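PDB 6W72: BLUF domain-containing protein from Acinetobacter baumannii, which probably works as a blue-light photoreceptor, sensing light through a flavin held in its BLUF domain. Local coordinates for residues A[52-57]-A[87-92]; A[39-44]-A[95-100]. All coordinates share one frame; numbering follows the deposited sequence. Where two conformers were deposited one is given.

Contact 1: residues A[52-57]-A[87-92]; sequences CLEGEQ and HSFQRW
Glu-54 reaches from the last part of strand 48-54 of the BLUF sheet into the loop 87-92, where its carboxylate takes the N-H groups of the two middle residues of a type I beta turn running from His-87 to Gln-90. The two oxygens share the work. OE1 accepts from Phe-89 N at 3.0 Å in a fairly straight bond, 160° at the hydrogen, while OE2 takes Ser-88 N at 3.2 Å in a more bent one. Both donors come in on the syn side, somewhat out of the carboxylate plane, so the group grips the loop from its inner fork. OE2 also forms a salt bridge with Arg-4 on the neighbouring strand 2-11; the arginine's charge would be expected to favour the ionised carboxylate, and with the two N-H bonds it limits its rotation.

The side chains of Glu-54 and Phe-89 run across each other at about a right angle. With CG anti to the carbonyl carbon (chi1 -65°) and an extended chain beyond it, Glu-54 delivers its carboxylate to the edge of the Phe-89 ring, where OE2 lies 3.7 Å from Phe-89 CD2 and the two planes are 64° apart. Cys-52, two residues back on the strand, sends its side chain to the same side; SG meets the ring obliquely, 4.3 Å from Phe-89 CD2, a sulfur-aromatic contact. Phe-89 continues inward to Val-41 and to Leu-133 of helix 122-134.

At the other end, the His-87 imidazole lies by the corner the chain turns at Gly-55, CE1 being 3.8 Å from Gly-55 CA. Within the loop, the Gln-90 side chain turns back so that NE2, with His-87 O close to its amide plane, donates to that oxygen at 2.7 Å.

Contact 2: residues A[39-44]-A[95-100]; sequences CGVLYY and KYVQRN
The Tyr-43 ring lies slantwise against the backbone of 97-99, with CD1 3.4 Å from Val-97 O and CE1 near Gln-98 C and Arg-99 N. Its hydroxyl end reaches the aliphatic part of Arg-99, OH to CB 3.7 Å, and the ring and guanidinium planes are 24° apart; the guanidinium itself pairs with Glu-104. Another ring, that of Phe-128, meets Tyr-43 edge-to-face. The Tyr-96 ring has Tyr-44 CB at its edge, near its plane, while Leu-42 O approaches it obliquely. Tyr-44 and Tyr-96 lie side by side and point the same way, and Gln-98 NE2 donates to Tyr-96 OH.

The backbones that carry these rings, 39-44 and 95-98, are parallel strands of the BLUF domain's mixed sheet, with 95-98 at its edge. Lys-95 N donates to Gly-40 O, Leu-42 N to Lys-95 O at 2.7 Å, Val-97 N to Leu-42 O and Tyr-44 N to Val-97 O. CA-H...O contacts fill in between, including Tyr-43 CA to Val-97 O at 3.1 Å.

Side chains alternate between the two faces. Val-41, Tyr-43, Lys-95 and Val-97 face helix 122-134: with Val-41 CG1 between N and the carbonyl carbon (chi1 59°), its CG2 is left anti to N and 3.7 Å from Val-97 CG2, and the side chains of Val-41, Tyr-43 and Val-97 touch Leu-132. The extended Lys-95 chain passes Val-41 to put NZ on the carbonyl oxygens of Leu-132 and Ala-135. On the other face Leu-42 touches the flavin and Gln-51, an FMN-binding residue, while Tyr-96 packs on helix 18-36. Beyond the Tyr-44 N bond, a water donates a hydrogen bond to Tyr-44 O at 2.7 Å and accepts one from Arg-99 N at 2.9 Å.

In the fold
Both contacts reach the same mixed sheet, their centres 13 Å apart, with 87-92 a loop packed on it. Strands 39-45 and 48-54 follow each other in the chain and are antiparallel neighbours; 39-44 is flanked by 95-98 and 48-54. Glu-54 N lies 2.8 Å from Cys-39 O, a probable hydrogen bond. Both segments of contact 1 fall between the two segments of contact 2 in the sequence: 87-92 lies between strand 73-83 and edge strand 95-98. Phe-89 and Val-41 touch, bringing the two together under helix 122-134. Leu-53 and Leu-42 both touch FMN, so the adjacent strands 48-54 and 39-45 join the flavin site to the helix-covered face.

Contact 1: residues A[52-57]-A[87-92]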
loop_
_atom_site.group_PDB
_atom_site.type_symbol
_atom_site.label_atom_id
_atom_site.label_comp_id
_atom_site.label_asym_id
_atom_site.label_seq_id
_atom_site.Cartn_x
_atom_site.Cartn_y
_atom_site.Cartn_z
ATOM N N CYS A 52 -1.960 -1.500 -1.285
ATOM C CA CYS A 52 -3.149 -1.991 -2.012
ATOM C C CYS A 52 -2.649 -2.604 -3.324
ATOM O O CYS A 52 -1.909 -1.945 -4.058
ATOM C CB CYS A 52 -4.125 -0.838 -2.193
ATOM S SG CYS A 52 -5.284 -1.119 -3.559
ATOM N N LEU A 53 -2.970 -3.873 -3.542
ATOM C CA LEU A 53 -2.667 -4.625 -4.772
ATOM C C LEU A 53 -3.960 -4.861 -5.563
ATOM O O LEU A 53 -4.936 -5.278 -4.978
ATOM C CB LEU A 53 -2.069 -5.962 -4.367
ATOM C CG LEU A 53 -0.781 -5.910 -3.543
ATOM C CD1 LEU A 53 -0.419 -7.319 -3.105
ATOM C CD2 LEU A 53 0.352 -5.284 -4.355
ATOM N N GLU A 54 -3.934 -4.587 -6.850
ATOM C CA GLU A 54 -5.097 -4.787 -7.759
ATOM C C GLU A 54 -4.670 -5.723 -8.874
ATOM O O GLU A 54 -3.597 -5.509 -9.457
ATOM C CB GLU A 54 -5.569 -3.485 -8.386
ATOM C CG GLU A 54 -6.125 -2.515 -7.389
ATOM C CD GLU A 54 -6.595 -1.238 -8.072
ATOM O OE1 GLU A 54 -6.029 -0.900 -9.113
ATOM O OE2 GLU A 54 -7.544 -0.621 -7.568
ATOM N N GLY A 55 -5.470 -6.751 -9.146
ATOM C CA GLY A 55 -5.187 -7.657 -10.267
ATOM C C GLY A 55 -6.013 -8.908 -10.131
ATOM O O GLY A 55 -6.951 -8.861 -9.334
ATOM N N GLU A 56 -5.661 -9.954 -10.884
ATOM C CA GLU A 56 -6.402 -11.243 -10.799
ATOM C C GLU A 56 -6.153 -11.874 -9.424
ATOM O O GLU A 56 -5.017 -11.805 -8.892
ATOM C CB GLU A 56 -6.062 -12.173 -11.959
ATOM C CG GLU A 56 -6.908 -13.439 -11.981
ATOM C CD GLU A 56 -6.247 -14.629 -11.319
ATOM O OE1 GLU A 56 -5.002 -14.691 -11.360
ATOM O OE2 GLU A 56 -6.962 -15.465 -10.739
ATOM N N GLN A 57 -7.200 -12.478 -8.877
ATOM C CA GLN A 57 -7.224 -12.930 -7.471
ATOM C C GLN A 57 -6.026 -13.842 -7.177
ATOM O O GLN A 57 -5.342 -13.616 -6.153
ATOM C CB GLN A 57 -8.565 -13.592 -7.165
ATOM C CG GLN A 57 -8.718 -13.872 -5.682
ATOM C CD GLN A 57 -10.069 -14.423 -5.310
ATOM O OE1 GLN A 57 -10.704 -15.143 -6.081
ATOM N NE2 GLN A 57 -10.507 -14.082 -4.112
ATOM N N HIS A 87 -10.057 -0.953 -12.125
ATOM C CA HIS A 87 -8.674 -0.878 -11.578
ATOM C C HIS A 87 -8.270 0.574 -11.354
ATOM O O HIS A 87 -7.716 1.179 -12.306
ATOM C CB HIS A 87 -7.634 -1.475 -12.521
ATOM C CG HIS A 87 -7.663 -2.957 -12.561
ATOM N ND1 HIS A 87 -6.533 -3.712 -12.374
ATOM C CD2 HIS A 87 -8.681 -3.817 -12.775
ATOM C CE1 HIS A 87 -6.847 -4.988 -12.467
ATOM N NE2 HIS A 87 -8.161 -5.078 -12.706
ATOM N N SER A 88 -8.419 1.084 -10.135
ATOM C CA SER A 88 -8.209 2.524 -9.821
ATOM C C SER A 88 -6.741 2.918 -9.974
ATOM O O SER A 88 -6.497 4.103 -10.221
ATOM C CB SER A 88 -8.682 2.883 -8.430
ATOM O OG SER A 88 -9.955 2.337 -8.184
ATOM N N PHE A 89 -5.800 1.996 -9.745
ATOM C CA PHE A 89 -4.345 2.297 -9.695
ATOM C C PHE A 89 -3.637 1.790 -10.951
ATOM O O PHE A 89 -2.395 1.647 -10.917
ATOM C CB PHE A 89 -3.728 1.736 -8.415
ATOM C CG PHE A 89 -4.172 2.502 -7.200
ATOM C CD1 PHE A 89 -3.533 3.663 -6.837
ATOM C CD2 PHE A 89 -5.270 2.092 -6.454
ATOM C CE1 PHE A 89 -3.978 4.411 -5.760
ATOM C CE2 PHE A 89 -5.718 2.841 -5.374
ATOM C CZ PHE A 89 -5.054 3.986 -5.023
ATOM N N GLN A 90 -4.377 1.620 -12.063
ATOM C CA GLN A 90 -3.819 1.062 -13.327
ATOM C C GLN A 90 -2.675 1.939 -13.876
ATOM O O GLN A 90 -1.844 1.413 -14.619
ATOM C CB GLN A 90 -4.915 0.865 -14.382
ATOM C CG GLN A 90 -5.511 2.164 -14.901
ATOM C CD GLN A 90 -6.785 1.944 -15.690
ATOM O OE1 GLN A 90 -6.884 2.257 -16.882
ATOM N NE2 GLN A 90 -7.788 1.396 -15.024
ATOM N N ARG A 91 -2.587 3.220 -13.535
ATOM C CA ARG A 91 -1.458 4.080 -13.998
ATOM C C ARG A 91 -0.105 3.551 -13.493
ATOM O O ARG A 91 0.944 3.898 -14.089
ATOM C CB ARG A 91 -1.729 5.531 -13.596
ATOM C CG ARG A 91 -2.754 6.210 -14.494
ATOM C CD ARG A 91 -3.278 7.522 -13.964
ATOM N NE ARG A 91 -2.225 8.512 -13.744
ATOM C CZ ARG A 91 -2.332 9.523 -12.875
ATOM N NH1 ARG A 91 -3.419 9.647 -12.129
ATOM N NH2 ARG A 91 -1.342 10.383 -12.708
ATOM N N TRP A 92 -0.090 2.798 -12.398
ATOM C CA TRP A 92 1.166 2.477 -11.664
ATOM C C TRP A 92 1.310 0.985 -11.405
ATOM O O TRP A 92 0.499 0.439 -10.634
ATOM C CB TRP A 92 1.219 3.234 -10.335
ATOM C CG TRP A 92 1.049 4.712 -10.406
ATOM C CD1 TRP A 92 2.011 5.637 -10.672
ATOM C CD2 TRP A 92 -0.179 5.431 -10.263
ATOM N NE1 TRP A 92 1.463 6.893 -10.629
ATOM C CE2 TRP A 92 0.120 6.788 -10.408
ATOM C CE3 TRP A 92 -1.486 5.056 -9.940
ATOM C CZ2 TRP A 92 -0.853 7.776 -10.286
ATOM C CZ3 TRP A 92 -2.447 6.032 -9.839
ATOM C CH2 TRP A 92 -2.127 7.369 -10.011
#

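Contact 2: residues A[39-44]-A[95-100]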
loop_
_atom_site.group_PDB
_atom_site.type_symbol
_atom_site.label_atom_id
_atom_site.label_comp_id
_atom_site.label_asym_id
_atom_site.label_seq_id
_atom_site.Cartn_x
_atom_site.Cartn_y
_atom_site.Cartn_z
ATOM N N CYS A 39 -1.121 -3.843 -10.323
ATOM C CA CYS A 39 -0.918 -2.409 -10.080
ATOM C C CYS A 39 -1.317 -2.134 -8.626
ATOM O O CYS A 39 -1.829 -3.044 -7.943
ATOM C CB CYS A 39 -1.693 -1.610 -11.111
ATOM S SG CYS A 39 -3.475 -1.817 -10.900
ATOM N N GLY A 40 -1.140 -0.900 -8.187
ATOM C CA GLY A 40 -1.503 -0.513 -6.822
ATOM C C GLY A 40 -0.706 0.635 -6.286
ATOM O O GLY A 40 -0.106 1.392 -7.066
ATOM N N VAL A 41 -0.711 0.749 -4.957
ATOM C CA VAL A 41 -0.060 1.870 -4.247
ATOM C C VAL A 41 0.568 1.330 -2.965
ATOM O O VAL A 41 -0.033 0.476 -2.278
ATOM C CB VAL A 41 -1.051 3.025 -4.000
ATOM C CG1 VAL A 41 -2.261 2.599 -3.182
ATOM C CG2 VAL A 41 -0.367 4.220 -3.357
ATOM N N LEU A 42 1.763 1.832 -2.684
ATOM C CA LEU A 42 2.513 1.627 -1.440
ATOM C C LEU A 42 2.652 2.981 -0.750
ATOM O O LEU A 42 3.287 3.922 -1.310
ATOM C CB LEU A 42 3.869 1.014 -1.760
ATOM C CG LEU A 42 4.729 0.741 -0.520
ATOM C CD1 LEU A 42 4.072 -0.307 0.360
ATOM C CD2 LEU A 42 6.126 0.302 -0.865
ATOM N N TYR A 43 2.036 3.088 0.405
ATOM C CA TYR A 43 2.084 4.264 1.301
ATOM C C TYR A 43 3.019 3.928 2.453
ATOM O O TYR A 43 2.915 2.852 3.049
ATOM C CB TYR A 43 0.686 4.589 1.825
ATOM C CG TYR A 43 0.646 5.681 2.874
ATOM C CD1 TYR A 43 0.765 7.011 2.537
ATOM C CD2 TYR A 43 0.532 5.384 4.225
ATOM C CE1 TYR A 43 0.750 8.025 3.494
ATOM C CE2 TYR A 43 0.492 6.376 5.196
ATOM C CZ TYR A 43 0.594 7.708 4.838
ATOM O OH TYR A 43 0.525 8.657 5.823
ATOM N N TYR A 44 3.956 4.807 2.730
ATOM C CA TYR A 44 4.921 4.651 3.837
ATOM C C TYR A 44 4.908 5.939 4.669
ATOM O O TYR A 44 5.104 7.024 4.094
ATOM C CB TYR A 44 6.353 4.346 3.368
ATOM C CG TYR A 44 7.276 4.251 4.554
ATOM C CD1 TYR A 44 7.288 3.117 5.342
ATOM C CD2 TYR A 44 7.948 5.363 5.023
ATOM C CE1 TYR A 44 8.010 3.056 6.509
ATOM C CE2 TYR A 44 8.736 5.300 6.156
ATOM C CZ TYR A 44 8.782 4.134 6.906
ATOM O OH TYR A 44 9.499 4.061 8.078
ATOM N N LYS A 95 2.582 2.537 -7.270
ATOM C CA LYS A 95 2.641 3.949 -6.889
ATOM C C LYS A 95 3.264 4.055 -5.492
ATOM O O LYS A 95 2.965 3.214 -4.637
ATOM C CB LYS A 95 1.255 4.588 -6.901
ATOM C CG LYS A 95 1.247 6.104 -6.823
ATOM C CD LYS A 95 -0.148 6.694 -6.739
ATOM C CE LYS A 95 -0.130 8.194 -6.879
ATOM N NZ LYS A 95 -1.461 8.802 -6.737
ATOM N N TYR A 96 4.105 5.061 -5.313
ATOM C CA TYR A 96 4.715 5.403 -4.012
ATOM C C TYR A 96 4.107 6.727 -3.507
ATOM O O TYR A 96 4.231 7.796 -4.154
ATOM C CB TYR A 96 6.237 5.495 -4.116
ATOM C CG TYR A 96 6.839 5.786 -2.770
ATOM C CD1 TYR A 96 6.503 4.978 -1.712
ATOM C CD2 TYR A 96 7.727 6.819 -2.554
ATOM C CE1 TYR A 96 7.013 5.201 -0.450
ATOM C CE2 TYR A 96 8.247 7.066 -1.287
ATOM C CZ TYR A 96 7.860 6.263 -0.226
ATOM O OH TYR A 96 8.300 6.421 1.064
ATOM N N VAL A 97 3.533 6.696 -2.306
ATOM C CA VAL A 97 2.959 7.904 -1.652
ATOM C C VAL A 97 3.484 7.967 -0.220
ATOM O O VAL A 97 3.526 6.940 0.479
ATOM C CB VAL A 97 1.427 7.855 -1.684
ATOM C CG1 VAL A 97 0.789 9.064 -1.012
ATOM C CG2 VAL A 97 0.931 7.688 -3.119
ATOM N N GLN A 98 3.857 9.171 0.176
ATOM C CA GLN A 98 4.336 9.496 1.532
ATOM C C GLN A 98 3.292 10.377 2.202
ATOM O O GLN A 98 2.336 10.838 1.538
ATOM C CB GLN A 98 5.671 10.221 1.427
ATOM C CG GLN A 98 6.787 9.311 0.926
ATOM C CD GLN A 98 8.090 10.042 1.145
ATOM O OE1 GLN A 98 8.132 11.279 1.101
ATOM N NE2 GLN A 98 9.082 9.286 1.570
ATOM N N ARG A 99 3.446 10.555 3.490
ATOM C CA ARG A 99 2.559 11.442 4.245
ATOM C C ARG A 99 2.659 12.871 3.701
ATOM O O ARG A 99 3.759 13.323 3.289
ATOM C CB ARG A 99 2.947 11.423 5.712
ATOM C CG ARG A 99 1.944 12.182 6.559
ATOM C CD ARG A 99 1.937 11.711 8.002
ATOM N NE ARG A 99 2.513 12.757 8.794
ATOM C CZ ARG A 99 2.712 12.727 10.102
ATOM N NH1 ARG A 99 2.383 11.675 10.830
ATOM N NH2 ARG A 99 3.272 13.772 10.675
ATOM N N ASN A 100 1.522 13.519 3.611
ATOM C CA ASN A 100 1.446 14.948 3.215
ATOM C C ASN A 100 0.316 15.623 4.006
ATOM O O ASN A 100 -0.432 14.920 4.726
ATOM C CB ASN A 100 1.341 15.084 1.685
ATOM C CG ASN A 100 0.056 14.524 1.115
ATOM O OD1 ASN A 100 -1.006 14.665 1.700
ATOM N ND2 ASN A 100 0.136 13.875 -0.038
HETATM O O HOH W 1 5.842 9.474 4.797
#